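Local coordinates for putative vitamin-B12 independent methionine synthase family protein (Listeria monocytogenes, PDB 1YPX) that probably transfers a methyl group from 5-methyltetrahydropteroyltriglutamate to homocysteine, making methionine without cobalamin and probably with the help of zinc, at residues G31-T34 with A35-R39; F73-L76 with E77-G81; P140-L143 with H144-G147; L165-A168 with Y169-I173. All coordinates share one frame; numbering follows the deposited sequence.

Interaction 1 of 4, residues G31-T34 with A35-R39; sequences GEIT and ALELR
Ile33 and Glu37 meet at about a right angle, the methyl CG2 of the isoleucine lying 3.5 Å from Glu37 CG. The isoleucine holds that methyl anti to its own backbone N, with CG1 at chi1 -56°, and the same methyl reaches Leu38, CG2 to CB 4.4 Å. Glu37 runs out extended from CG and its aliphatic part crosses Ile33, though the exact place of its carboxylate is uncertain. Thr34 is the N-cap of helix 35-56, and the apolar touch between the residue before the cap and Leu38 within the first turn is a hydrophobic staple. The sequence would suit a capping box, but Thr34 OG1 stands 3.3 Å from Glu37 N at a poor angle for a bond. Glu37 N is bonded instead to Thr34 O (2.7 Å), sitting above the carbonyl plane, and the same oxygen also accepts the regular helix bond from Leu38 N (2.7 Å). Leu36 CD2 lies 3.8 Å from Thr34 CB. Gly31 closes helix 19-30 in a Schellman motif, and behind the turn Ala35 and Leu38 rest on Phe28 and Ala24 of that helix.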
loop_
_atom_site.group_PDB
_atom_site.type_symbol
_atom_site.label_atom_id
_atom_site.label_comp_id
_atom_site.label_asym_id
_atom_site.label_seq_id
_atom_site.Cartn_x
_atom_site.Cartn_y
_atom_site.Cartn_z
ATOM N N GLY A 31 -27.820 6.533 11.749
ATOM C CA GLY A 31 -28.947 5.619 11.750
ATOM C C GLY A 31 -29.917 5.921 10.629
ATOM O O GLY A 31 -30.880 5.184 10.421
ATOM N N GLU A 32 -29.662 7.005 9.903
ATOM C CA GLU A 32 -30.526 7.408 8.799
ATOM C C GLU A 32 -30.400 6.466 7.612
ATOM O O GLU A 32 -31.389 6.146 6.949
ATOM C CB GLU A 32 -30.187 8.827 8.352
ATOM C CG GLU A 32 -30.205 9.846 9.475
ATOM C CD GLU A 32 -30.254 11.267 8.962
ATOM O OE1 GLU A 32 -30.092 12.197 9.783
ATOM O OE2 GLU A 32 -30.464 11.450 7.740
ATOM N N ILE A 33 -29.177 6.033 7.338
ATOM C CA ILE A 33 -28.927 5.129 6.227
ATOM C C ILE A 33 -28.468 3.784 6.764
ATOM O O ILE A 33 -27.951 3.684 7.879
ATOM C CB ILE A 33 -27.849 5.697 5.281
ATOM C CG1 ILE A 33 -28.263 7.091 4.801
ATOM C CG2 ILE A 33 -27.648 4.769 4.101
ATOM C CD1 ILE A 33 -29.606 7.136 4.083
ATOM N N THR A 34 -28.665 2.748 5.965
ATOM C CA THR A 34 -28.275 1.410 6.363
ATOM C C THR A 34 -26.959 1.005 5.699
ATOM O O THR A 34 -26.557 1.594 4.696
ATOM C CB THR A 34 -29.372 0.405 5.988
ATOM O OG1 THR A 34 -29.632 0.483 4.581
ATOM C CG2 THR A 34 -30.651 0.722 6.747
ATOM N N ALA A 35 -26.296 0.007 6.276
ATOM C CA ALA A 35 -25.029 -0.498 5.761
ATOM C C ALA A 35 -25.232 -0.898 4.313
ATOM O O ALA A 35 -24.435 -0.562 3.432
ATOM C CB ALA A 35 -24.584 -1.706 6.579
ATOM N N LEU A 36 -26.320 -1.625 4.084
ATOM C CA LEU A 36 -26.688 -2.097 2.756
ATOM C C LEU A 36 -27.092 -0.945 1.838
ATOM O O LEU A 36 -27.276 -1.148 0.645
ATOM C CB LEU A 36 -27.840 -3.115 2.859
ATOM C CG LEU A 36 -29.049 -2.801 3.762
ATOM C CD1 LEU A 36 -30.307 -3.465 3.196
ATOM C CD2 LEU A 36 -28.788 -3.275 5.184
ATOM N N GLU A 37 -27.213 0.262 2.391
ATOM C CA GLU A 37 -27.611 1.439 1.613
ATOM C C GLU A 37 -26.413 2.353 1.358
ATOM O O GLU A 37 -26.290 2.973 0.294
ATOM C CB GLU A 37 -28.699 2.212 2.369
ATOM C CG GLU A 37 -29.485 3.231 1.544
ATOM C CD GLU A 37 -30.470 4.039 2.384
ATOM O OE1 GLU A 37 -31.146 3.445 3.256
ATOM O OE2 GLU A 37 -30.577 5.266 2.166
ATOM N N LEU A 38 -25.541 2.439 2.358
ATOM C CA LEU A 38 -24.326 3.247 2.290
ATOM C C LEU A 38 -23.411 2.746 1.177
ATOM O O LEU A 38 -22.613 3.502 0.628
ATOM C CB LEU A 38 -23.574 3.168 3.627
ATOM C CG LEU A 38 -22.106 3.608 3.642
ATOM C CD1 LEU A 38 -22.035 5.103 3.366
ATOM C CD2 LEU A 38 -21.466 3.289 4.989
ATOM N N ARG A 39 -23.530 1.471 0.841
ATOM C CA ARG A 39 -22.672 0.913 -0.186
ATOM C C ARG A 39 -22.904 1.511 -1.563
ATOM O O ARG A 39 -21.956 1.737 -2.321
ATOM C CB ARG A 39 -22.833 -0.599 -0.253
ATOM C CG ARG A 39 -21.832 -1.213 -1.194
ATOM C CD ARG A 39 -21.684 -2.702 -1.006
ATOM N NE ARG A 39 -20.646 -3.205 -1.892
ATOM C CZ ARG A 39 -19.370 -3.343 -1.552
ATOM N NH1 ARG A 39 -18.501 -3.809 -2.440
ATOM N NH2 ARG A 39 -18.969 -3.049 -0.324
#

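Interaction 2 of 4, residues F73-L76 with E77-G81; sequences FDFL and ENLDG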
loop_
_atom_site.group_PDB
_atom_site.type_symbol
_atom_site.label_atom_id
_atom_site.label_comp_id
_atom_site.label_asym_id
_atom_site.label_seq_id
_atom_site.Cartn_x
_atom_site.Cartn_y
_atom_site.Cartn_z
ATOM N N PHE A 73 -7.636 -2.030 9.410
ATOM C CA PHE A 73 -8.210 -2.763 10.510
ATOM C C PHE A 73 -9.480 -3.452 10.030
ATOM O O PHE A 73 -9.911 -4.426 10.635
ATOM C CB PHE A 73 -8.500 -1.813 11.669
ATOM C CG PHE A 73 -9.518 -0.758 11.348
ATOM C CD1 PHE A 73 -10.885 -1.053 11.385
ATOM C CD2 PHE A 73 -9.115 0.537 11.026
ATOM C CE1 PHE A 73 -11.832 -0.079 11.111
ATOM C CE2 PHE A 73 -10.053 1.517 10.752
ATOM C CZ PHE A 73 -11.418 1.209 10.795
ATOM N N ASP A 74 -10.078 -2.935 8.952
ATOM C CA ASP A 74 -11.283 -3.536 8.365
ATOM C C ASP A 74 -10.866 -4.835 7.683
ATOM O O ASP A 74 -11.611 -5.817 7.666
ATOM C CB ASP A 74 -11.922 -2.623 7.306
ATOM C CG ASP A 74 -12.889 -1.617 7.898
ATOM O OD1 ASP A 74 -13.967 -2.019 8.413
ATOM O OD2 ASP A 74 -12.571 -0.408 7.851
ATOM N N PHE A 75 -9.672 -4.828 7.105
ATOM C CA PHE A 75 -9.176 -6.005 6.445
ATOM C C PHE A 75 -8.812 -7.045 7.485
ATOM O O PHE A 75 -9.116 -8.230 7.329
ATOM C CB PHE A 75 -7.946 -5.686 5.597
ATOM C CG PHE A 75 -7.312 -6.905 4.991
ATOM C CD1 PHE A 75 -6.335 -7.615 5.677
ATOM C CD2 PHE A 75 -7.742 -7.384 3.759
ATOM C CE1 PHE A 75 -5.796 -8.788 5.150
ATOM C CE2 PHE A 75 -7.213 -8.556 3.217
ATOM C CZ PHE A 75 -6.240 -9.256 3.916
ATOM N N LEU A 76 -8.156 -6.598 8.548
ATOM C CA LEU A 76 -7.728 -7.510 9.606
ATOM C C LEU A 76 -8.874 -8.088 10.443
ATOM O O LEU A 76 -8.957 -9.311 10.641
ATOM C CB LEU A 76 -6.719 -6.810 10.517
ATOM C CG LEU A 76 -5.388 -6.460 9.846
ATOM C CD1 LEU A 76 -4.626 -5.477 10.720
ATOM C CD2 LEU A 76 -4.574 -7.737 9.604
ATOM N N GLU A 77 -9.750 -7.214 10.931
ATOM C CA GLU A 77 -10.879 -7.656 11.739
ATOM C C GLU A 77 -11.771 -8.621 10.957
ATOM O O GLU A 77 -12.670 -9.238 11.526
ATOM C CB GLU A 77 -11.716 -6.466 12.212
ATOM C CG GLU A 77 -12.581 -5.851 11.128
ATOM C CD GLU A 77 -13.680 -4.965 11.692
ATOM O OE1 GLU A 77 -14.481 -5.470 12.518
ATOM O OE2 GLU A 77 -13.749 -3.773 11.305
ATOM N N ASN A 78 -11.528 -8.742 9.655
ATOM C CA ASN A 78 -12.307 -9.645 8.820
ATOM C C ASN A 78 -11.559 -10.936 8.562
ATOM O O ASN A 78 -11.863 -11.669 7.635
ATOM C CB ASN A 78 -12.673 -8.991 7.492
ATOM C CG ASN A 78 -13.933 -8.175 7.583
ATOM O OD1 ASN A 78 -13.892 -6.957 7.507
ATOM N ND2 ASN A 78 -15.064 -8.847 7.756
ATOM N N LEU A 79 -10.558 -11.199 9.377
ATOM C CA LEU A 79 -9.804 -12.425 9.263
ATOM C C LEU A 79 -10.287 -13.264 10.447
ATOM O O LEU A 79 -10.478 -12.738 11.549
ATOM C CB LEU A 79 -8.305 -12.141 9.386
ATOM C CG LEU A 79 -7.633 -11.419 8.217
ATOM C CD1 LEU A 79 -6.219 -11.004 8.618
ATOM C CD2 LEU A 79 -7.591 -12.343 6.975
ATOM N N ASP A 80 -10.502 -14.555 10.213
ATOM C CA ASP A 80 -10.950 -15.460 11.269
ATOM C C ASP A 80 -9.914 -15.407 12.400
ATOM O O ASP A 80 -8.715 -15.320 12.145
ATOM C CB ASP A 80 -11.092 -16.893 10.711
ATOM C CG ASP A 80 -11.450 -17.939 11.795
ATOM O OD1 ASP A 80 -10.607 -18.198 12.694
ATOM O OD2 ASP A 80 -12.571 -18.518 11.743
ATOM N N GLY A 81 -10.391 -15.429 13.646
ATOM C CA GLY A 81 -9.503 -15.391 14.793
ATOM C C GLY A 81 -9.133 -13.988 15.236
ATOM O O GLY A 81 -8.395 -13.816 16.211
#
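Leu79 closes the turn after helix 73-76 by packing against two side chains of that helix: its CD1 lies 3.8 Å from Leu76 CD2 and 4.1 Å from Phe75 CE1. This is the dense part. All three residues are buried, and Phe75, its CG anti to the backbone N (chi1 175°), carries its ring back to meet the leucine. Around them the phenylalanine ring also meets His114 and, edge-to-face, Phe116, while Leu76 rests on Pro138 of strand 132-138 and on Tyr169. The backbone holds the same corner. Glu77 N gives a 2.8 Å bond to Phe73 O, the last regular helical turn, and the chain then folds into a type I beta turn from Leu76 to Leu79, with Leu79 N bonded to Leu76 O at 2.8 Å from above the carbonyl plane. The turn leads the chain toward strand 82-84 of the small mixed sheet. The other side is looser and more polar. Glu77 lies alongside Phe73 and Asp74, pointing the same way as both; its OE2 comes to the ring edge 4.0 Å from Phe73 CD1 and stands 3.4 Å from Asp74 OD1, with the carboxylate planes 24° apart. Two such acids so close may raise the affinity of one for a proton. Asp74 also makes a long, weak ion pair with Arg68, while Glu77 has a further like charge nearby in Glu83.

Interaction 3 of 4, residues P140-L143 with H144-G147; sequences PAML and HYRG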
loop_
_atom_site.group_PDB
_atom_site.type_symbol
_atom_site.label_atom_id
_atom_site.label_comp_id
_atom_site.label_asym_id
_atom_site.label_seq_id
_atom_site.Cartn_x
_atom_site.Cartn_y
_atom_site.Cartn_z
ATOM N N PRO A 140 1.148 -8.059 6.537
ATOM C CA PRO A 140 0.847 -9.000 7.619
ATOM C C PRO A 140 1.540 -8.628 8.940
ATOM O O PRO A 140 1.017 -8.905 10.013
ATOM C CB PRO A 140 1.315 -10.342 7.048
ATOM C CG PRO A 140 2.434 -9.960 6.155
ATOM C CD PRO A 140 1.909 -8.714 5.461
ATOM N N ALA A 141 2.698 -7.979 8.852
ATOM C CA ALA A 141 3.442 -7.580 10.039
ATOM C C ALA A 141 2.710 -6.482 10.792
ATOM O O ALA A 141 3.092 -6.119 11.905
ATOM C CB ALA A 141 4.841 -7.102 9.652
HETATM N N MSE A 142 1.667 -5.944 10.176
HETATM C CA MSE A 142 0.881 -4.890 10.803
HETATM C C MSE A 142 -0.028 -5.472 11.887
HETATM O O MSE A 142 -0.403 -4.777 12.834
HETATM C CB MSE A 142 0.059 -4.147 9.745
HETATM C CG MSE A 142 0.861 -3.107 8.976
HETATM SE SE MSE A 142 0.979 -1.382 9.899
HETATM C CE MSE A 142 2.241 -1.804 11.298
ATOM N N LEU A 143 -0.364 -6.754 11.748
ATOM C CA LEU A 143 -1.218 -7.442 12.716
ATOM C C LEU A 143 -0.394 -7.842 13.922
ATOM O O LEU A 143 -0.850 -7.751 15.063
ATOM C CB LEU A 143 -1.837 -8.705 12.104
ATOM C CG LEU A 143 -2.746 -9.521 13.027
ATOM C CD1 LEU A 143 -3.810 -8.627 13.612
ATOM C CD2 LEU A 143 -3.383 -10.652 12.263
ATOM N N HIS A 144 0.819 -8.301 13.653
ATOM C CA HIS A 144 1.728 -8.718 14.703
ATOM C C HIS A 144 1.925 -7.594 15.710
ATOM O O HIS A 144 1.814 -7.809 16.916
ATOM C CB HIS A 144 3.069 -9.120 14.087
ATOM C CG HIS A 144 4.124 -9.465 15.091
ATOM N ND1 HIS A 144 4.805 -8.510 15.816
ATOM C CD2 HIS A 144 4.639 -10.660 15.466
ATOM C CE1 HIS A 144 5.697 -9.101 16.591
ATOM N NE2 HIS A 144 5.618 -10.406 16.397
ATOM N N TYR A 145 2.198 -6.396 15.210
ATOM C CA TYR A 145 2.419 -5.256 16.080
ATOM C C TYR A 145 1.149 -4.692 16.694
ATOM O O TYR A 145 0.854 -4.946 17.861
ATOM C CB TYR A 145 3.161 -4.143 15.333
ATOM C CG TYR A 145 3.388 -2.891 16.163
ATOM C CD1 TYR A 145 3.863 -2.972 17.480
ATOM C CD2 TYR A 145 3.141 -1.623 15.630
ATOM C CE1 TYR A 145 4.084 -1.817 18.250
ATOM C CE2 TYR A 145 3.360 -0.464 16.388
ATOM C CZ TYR A 145 3.831 -0.569 17.693
ATOM O OH TYR A 145 4.047 0.574 18.429
ATOM N N ARG A 146 0.405 -3.924 15.905
ATOM C CA ARG A 146 -0.823 -3.291 16.374
ATOM C C ARG A 146 -1.882 -4.262 16.899
ATOM O O ARG A 146 -2.956 -3.844 17.340
ATOM C CB ARG A 146 -1.416 -2.420 15.258
ATOM C CG ARG A 146 -0.615 -1.152 14.954
ATOM C CD ARG A 146 -1.467 0.111 15.107
ATOM N NE ARG A 146 -1.870 0.344 16.493
ATOM C CZ ARG A 146 -1.039 0.699 17.472
ATOM N NH1 ARG A 146 0.254 0.870 17.223
ATOM N NH2 ARG A 146 -1.501 0.875 18.706
ATOM N N GLY A 147 -1.573 -5.554 16.867
ATOM C CA GLY A 147 -2.518 -6.553 17.342
ATOM C C GLY A 147 -2.188 -7.154 18.698
ATOM O O GLY A 147 -1.053 -7.578 18.952
#
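Tyr145 and Met142, a selenomethionine, meet one turn apart on the short helix 141-146, where the methyl CE comes to the edge of the tyrosine ring, near its plane, 4.4 Å from CD2. This is the one apolar side-chain touch between the two halves, and it depends on the bent shape of the selenomethionine, which starts away from the second half and curls back through chi2 -84°. The backbone bonds are mostly long. Tyr145 N to Ala141 O, at 3.4 Å, and Arg146 N to Met142 O, at 3.3 Å, are both weak. Within the first half, Leu143 N bonds Pro140 O at 3.1 Å, an i to i+3 bond. The helix comes soon after strand 132-138 of the TIM-barrel-like parallel sheet and hands the chain on to strand 147-149 of the mixed sheet. At that exit Gly147 makes a CA-H...O contact, its CA lying 3.1 Å from Leu143 O. Around the helix, Leu143 packs on Leu165, while His144, with CG anti to the backbone N, sends its ring to meet Tyr217 edge-to-face and touches Phe161. The Tyr145 ring has a similar edge-to-face partner in Tyr193. On the side of the parallel sheet, Met142 touches Asp188 at the end of strand 183-188.

Interaction 4 of 4, residues L165-A168 with Y169-I173; sequences LATA and YQKAI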
loop_
_atom_site.group_PDB
_atom_site.type_symbol
_atom_site.label_atom_id
_atom_site.label_comp_id
_atom_site.label_asym_id
_atom_site.label_seq_id
_atom_site.Cartn_x
_atom_site.Cartn_y
_atom_site.Cartn_z
ATOM N N LEU A 165 -0.706 -16.808 10.281
ATOM C CA LEU A 165 -0.895 -15.480 9.718
ATOM C C LEU A 165 -0.395 -15.434 8.262
ATOM O O LEU A 165 -1.032 -14.823 7.400
ATOM C CB LEU A 165 -0.185 -14.433 10.600
ATOM C CG LEU A 165 -0.217 -12.945 10.210
ATOM C CD1 LEU A 165 -1.659 -12.461 10.172
ATOM C CD2 LEU A 165 0.592 -12.107 11.197
ATOM N N ALA A 166 0.726 -16.093 7.986
ATOM C CA ALA A 166 1.285 -16.143 6.633
ATOM C C ALA A 166 0.379 -16.941 5.667
ATOM O O ALA A 166 0.208 -16.549 4.508
ATOM C CB ALA A 166 2.700 -16.750 6.676
ATOM N N THR A 167 -0.184 -18.061 6.139
ATOM C CA THR A 167 -1.083 -18.867 5.320
ATOM C C THR A 167 -2.352 -18.063 5.128
ATOM O O THR A 167 -2.955 -18.079 4.055
ATOM C CB THR A 167 -1.472 -20.217 5.995
ATOM O OG1 THR A 167 -0.331 -21.077 6.046
ATOM C CG2 THR A 167 -2.573 -20.927 5.208
ATOM N N ALA A 168 -2.771 -17.356 6.169
ATOM C CA ALA A 168 -3.970 -16.533 6.046
ATOM C C ALA A 168 -3.720 -15.561 4.893
ATOM O O ALA A 168 -4.637 -15.247 4.128
ATOM C CB ALA A 168 -4.238 -15.765 7.337
ATOM N N TYR A 169 -2.474 -15.097 4.769
ATOM C CA TYR A 169 -2.130 -14.181 3.693
ATOM C C TYR A 169 -1.934 -14.881 2.344
ATOM O O TYR A 169 -2.313 -14.331 1.308
ATOM C CB TYR A 169 -0.896 -13.335 4.061
ATOM C CG TYR A 169 -1.248 -11.967 4.632
ATOM C CD1 TYR A 169 -1.236 -10.827 3.825
ATOM C CD2 TYR A 169 -1.625 -11.818 5.972
ATOM C CE1 TYR A 169 -1.586 -9.572 4.333
ATOM C CE2 TYR A 169 -1.986 -10.559 6.496
ATOM C CZ TYR A 169 -1.961 -9.446 5.666
ATOM O OH TYR A 169 -2.312 -8.210 6.162
ATOM N N GLN A 170 -1.354 -16.078 2.335
ATOM C CA GLN A 170 -1.183 -16.785 1.065
ATOM C C GLN A 170 -2.583 -16.960 0.495
ATOM O O GLN A 170 -2.844 -16.634 -0.669
ATOM C CB GLN A 170 -0.513 -18.147 1.269
ATOM C CG GLN A 170 0.961 -18.064 1.652
ATOM C CD GLN A 170 1.445 -19.321 2.371
ATOM O OE1 GLN A 170 2.617 -19.432 2.761
ATOM N NE2 GLN A 170 0.535 -20.275 2.561
ATOM N N LYS A 171 -3.501 -17.430 1.335
ATOM C CA LYS A 171 -4.878 -17.620 0.902
ATOM C C LYS A 171 -5.526 -16.289 0.519
ATOM O O LYS A 171 -6.306 -16.232 -0.432
ATOM C CB LYS A 171 -5.696 -18.325 2.003
ATOM C CG LYS A 171 -5.101 -19.673 2.468
ATOM C CD LYS A 171 -6.160 -20.638 3.023
ATOM C CE LYS A 171 -6.421 -20.478 4.530
ATOM N NZ LYS A 171 -5.555 -21.371 5.415
ATOM N N ALA A 172 -5.206 -15.216 1.245
ATOM C CA ALA A 172 -5.771 -13.894 0.953
ATOM C C ALA A 172 -5.363 -13.438 -0.442
ATOM O O ALA A 172 -6.197 -13.058 -1.264
ATOM C CB ALA A 172 -5.292 -12.872 1.982
ATOM N N ILE A 173 -4.064 -13.484 -0.697
ATOM C CA ILE A 173 -3.531 -13.078 -1.980
ATOM C C ILE A 173 -4.146 -13.895 -3.111
ATOM O O ILE A 173 -4.538 -13.354 -4.142
ATOM C CB ILE A 173 -2.008 -13.245 -2.002
ATOM C CG1 ILE A 173 -1.373 -12.291 -1.001
ATOM C CG2 ILE A 173 -1.490 -12.992 -3.380
ATOM C CD1 ILE A 173 0.109 -12.439 -0.876
#
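Lys171 N and Thr167 O form a hydrogen bond 2.8 Å long, one of four successive i to i+4 bonds here. The others are Gln170 N to Ala166 O (2.7 Å), Ala172 N to Ala168 O (2.9 Å) and Tyr169 N to Leu165 O (3.0 Å). Two side chains carry their polar ends outside this segment: the ammonium group of Lys171 forms a salt bridge with Asp110, and the Tyr169 hydroxyl is hydrogen-bonded to the backbone oxygen of Pro138. These residues lie in helix 158-178, which links the adjacent parallel strands 132-138 and 183-188 as the helical arm of a beta-alpha-beta crossover in the TIM-barrel-like fold. On its buried side Leu165 and Tyr169 lie side by side, pointing the same way, with CD1 of the leucine 4.2 Å from CE2 of the ring. The tyrosine leaves the helix at chi1 -96°, which brings its ring edge to Leu165 O, 3.4 Å from CD2. On the more open side the lysine crosses Thr167 obliquely, its chain bent at chi3 and chi4 so that CE passes 3.9 Å from the methyl CG2. Leu165 and Ala168 pack on Ile109, and Ala166 and Gln170 on Glu223 of helix 213-224.

In the fold
Interactions 2, 3 and 4 join into one packed region, with centres about 11 to 14 Å apart. Leu76 CD2 lies 3.8 Å from Leu143 CB, linking 2 to 3; Phe75 CE1 lies 3.7 Å from Tyr169 OH, linking 2 to 4; and Pro140 CB of interaction 3 packs 3.4 Å from Tyr169 CE2 of interaction 4. Interaction 1 stands apart at the surface, its centre about 28 Å from that of the chain, and its nearest atoms are about 10 Å from interaction 2. The Met142 side chain of interaction 3 comes close to His237, Cys239 and Cys334, which may form an unoccupied metal site, consistent with the zinc dependence expected of the family.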